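Local coordinates for protein cellulosomal scaffoldin (Bacteroides cellulosolvens, PDB 2XBT) that is a scaffoldin subunit of the cellulosome, of which this piece is the family 3b carbohydrate-binding module, a beta-sandwich that probably binds cellulose, at residues T46-Y51 and A147-G152. Sequence-based numbering, arbitrary orientation.
Sequences TIRYFY and AVYYNG. With NO3 (nitrate ion), chain B.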
# COMPACT_ATOMS: atom_id res chain seq x y z
N THR A 46 -7.22 -2.79 -4.38
CA THR A 46 -5.90 -2.38 -4.86
C THR A 46 -5.35 -1.30 -3.95
O THR A 46 -6.11 -0.54 -3.32
CB THR A 46 -5.95 -1.86 -6.32
OG1 THR A 46 -6.98 -0.87 -6.44
CG2 THR A 46 -6.28 -2.99 -7.24
N ILE A 47 -4.03 -1.25 -3.85
CA ILE A 47 -3.37 -0.25 -3.03
C ILE A 47 -2.35 0.45 -3.89
O ILE A 47 -1.65 -0.21 -4.66
CB ILE A 47 -2.69 -0.91 -1.84
CG1 ILE A 47 -3.75 -1.58 -0.97
CG2 ILE A 47 -1.91 0.14 -1.01
CD1 ILE A 47 -3.16 -2.48 0.11
N ARG A 48 -2.26 1.77 -3.79
CA ARG A 48 -1.26 2.49 -4.58
C ARG A 48 -0.34 3.27 -3.68
O ARG A 48 -0.79 4.00 -2.79
CB ARG A 48 -1.91 3.43 -5.60
CG ARG A 48 -2.76 2.71 -6.63
CD ARG A 48 -3.41 3.69 -7.60
NE ARG A 48 -4.03 2.96 -8.69
CZ ARG A 48 -4.49 3.50 -9.82
NH1 ARG A 48 -4.39 4.80 -10.04
NH2 ARG A 48 -5.03 2.72 -10.74
N TYR A 49 0.95 3.11 -3.93
CA TYR A 49 2.00 3.82 -3.23
C TYR A 49 2.67 4.65 -4.31
O TYR A 49 3.18 4.11 -5.28
CB TYR A 49 3.02 2.83 -2.67
CG TYR A 49 4.10 3.44 -1.81
CD1 TYR A 49 4.00 3.43 -0.42
CD2 TYR A 49 5.24 4.01 -2.39
CE1 TYR A 49 5.00 3.98 0.38
CE2 TYR A 49 6.24 4.57 -1.60
CZ TYR A 49 6.12 4.55 -0.22
OH TYR A 49 7.11 5.08 0.60
N PHE A 50 2.63 5.97 -4.14
CA PHE A 50 3.05 6.90 -5.18
C PHE A 50 4.47 7.36 -4.94
O PHE A 50 4.85 7.62 -3.80
CB PHE A 50 2.13 8.11 -5.20
CG PHE A 50 0.67 7.74 -5.39
CD1 PHE A 50 0.16 7.58 -6.67
CD2 PHE A 50 -0.15 7.57 -4.30
CE1 PHE A 50 -1.18 7.24 -6.86
CE2 PHE A 50 -1.51 7.22 -4.48
CZ PHE A 50 -2.01 7.07 -5.77
N TYR A 51 5.24 7.45 -6.01
CA TYR A 51 6.67 7.73 -5.87
C TYR A 51 7.23 8.39 -7.12
O TYR A 51 6.57 8.51 -8.14
CB TYR A 51 7.45 6.44 -5.58
CG TYR A 51 7.53 5.49 -6.78
CD1 TYR A 51 8.64 5.48 -7.60
CD2 TYR A 51 6.47 4.62 -7.08
CE1 TYR A 51 8.72 4.61 -8.69
CE2 TYR A 51 6.54 3.76 -8.17
CZ TYR A 51 7.67 3.76 -8.96
OH TYR A 51 7.75 2.92 -10.05
N ALA A 147 -3.08 5.20 -1.09
CA ALA A 147 -4.51 5.11 -1.43
C ALA A 147 -4.96 3.66 -1.54
O ALA A 147 -4.23 2.81 -2.05
CB ALA A 147 -4.80 5.83 -2.73
N VAL A 148 -6.19 3.41 -1.09
CA VAL A 148 -6.80 2.09 -1.21
C VAL A 148 -8.10 2.20 -2.01
O VAL A 148 -8.90 3.12 -1.79
CB VAL A 148 -7.16 1.54 0.15
CG1 VAL A 148 -7.69 0.10 0.01
CG2 VAL A 148 -5.95 1.60 1.09
N TYR A 149 -8.30 1.27 -2.94
CA TYR A 149 -9.49 1.27 -3.79
C TYR A 149 -10.24 -0.04 -3.65
O TYR A 149 -9.63 -1.09 -3.45
CB TYR A 149 -9.10 1.46 -5.24
CG TYR A 149 -8.29 2.72 -5.47
CD1 TYR A 149 -8.88 3.85 -6.01
CD2 TYR A 149 -6.95 2.77 -5.12
CE1 TYR A 149 -8.14 5.00 -6.22
CE2 TYR A 149 -6.21 3.91 -5.31
CZ TYR A 149 -6.80 5.02 -5.86
OH TYR A 149 -6.05 6.15 -6.05
N TYR A 150 -11.56 0.02 -3.77
CA TYR A 150 -12.36 -1.19 -3.79
C TYR A 150 -13.16 -1.19 -5.08
O TYR A 150 -13.96 -0.29 -5.32
CB TYR A 150 -13.27 -1.26 -2.58
CG TYR A 150 -13.90 -2.62 -2.41
CD1 TYR A 150 -13.16 -3.68 -1.90
CD2 TYR A 150 -15.21 -2.85 -2.78
CE1 TYR A 150 -13.73 -4.93 -1.75
CE2 TYR A 150 -15.79 -4.09 -2.64
CZ TYR A 150 -15.05 -5.12 -2.11
OH TYR A 150 -15.62 -6.37 -1.97
N ASN A 151 -12.90 -2.17 -5.94
CA ASN A 151 -13.43 -2.14 -7.29
C ASN A 151 -13.13 -0.85 -8.04
O ASN A 151 -13.94 -0.38 -8.84
CB ASN A 151 -14.94 -2.35 -7.26
CG ASN A 151 -15.33 -3.71 -7.74
OD1 ASN A 151 -14.47 -4.55 -8.01
ND2 ASN A 151 -16.63 -3.95 -7.85
N GLY A 152 -11.97 -0.27 -7.77
CA GLY A 152 -11.57 0.94 -8.47
C GLY A 152 -12.07 2.23 -7.86
O GLY A 152 -11.71 3.31 -8.33
N NO3 B . -6.57 4.73 -12.99
O1 NO3 B . -7.85 4.19 -12.88
O2 NO3 B . -5.56 4.01 -13.65
O3 NO3 B . -6.30 5.99 -12.44
O HOH W 1 -9.65 -1.89 -6.62
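Thr-46 and Tyr-149 exchange two backbone hydrogen bonds, Tyr-149 N to Thr-46 O at 2.9 Å and Thr-46 N back to Tyr-149 O. Arg-48 and Ala-147 repeat the exchange, the tighter half being Arg-48 N to Ala-147 O at 2.8 Å. Between these two hydrogen-bonded pairs lies the non-hydrogen-bonded pair Ile-47 with Val-148, the alternation expected of a regular antiparallel ladder; the N-to-C directions of the two short strand segments are 157° apart. A water extends the polar network: it bonds Thr-46 OG1 at 2.9 Å, accepts from Gly-152 N and donates weakly to Tyr-149 O, tying the turn after the second strand to the first.

Thr-46, Arg-48, Ala-147 and Tyr-149 share one sheet face. There the Arg-48 chain, extended from CG to NE, CD anti to CA (chi2 179°), crosses the Tyr-149 side chain at about a right angle, its CD 3.6 Å from Tyr-149 CE2. The guanidinium and ring planes lie 49° apart. Arg-48 CZ is 5.2 Å from the ring centroid, so any cation-pi attraction is at most weak. Its charge is met instead by a salt bridge from NE to Glu-90, while NH1 and NH2 make weak bonds to a nitrate, probably from the crystallisation liquor. Phe-50 CZ and Tyr-149 OH approach tip to tip, 4.2 Å apart, and Ala-147 CB lies at the edge of the Phe-50 ring, 4.0 Å from CE2.

On the other face, Ile-47 CG1 and Val-148 CG2 are 4.4 Å apart; Ile-47 packs against Met-30 of strand 22-34, in the second sheet of the sandwich. Within its own five-stranded antiparallel sheet, strand 45-51 is flanked by 85-93 and 147-150, and the latter pairs onward with 153-156, one of the two outermost strands.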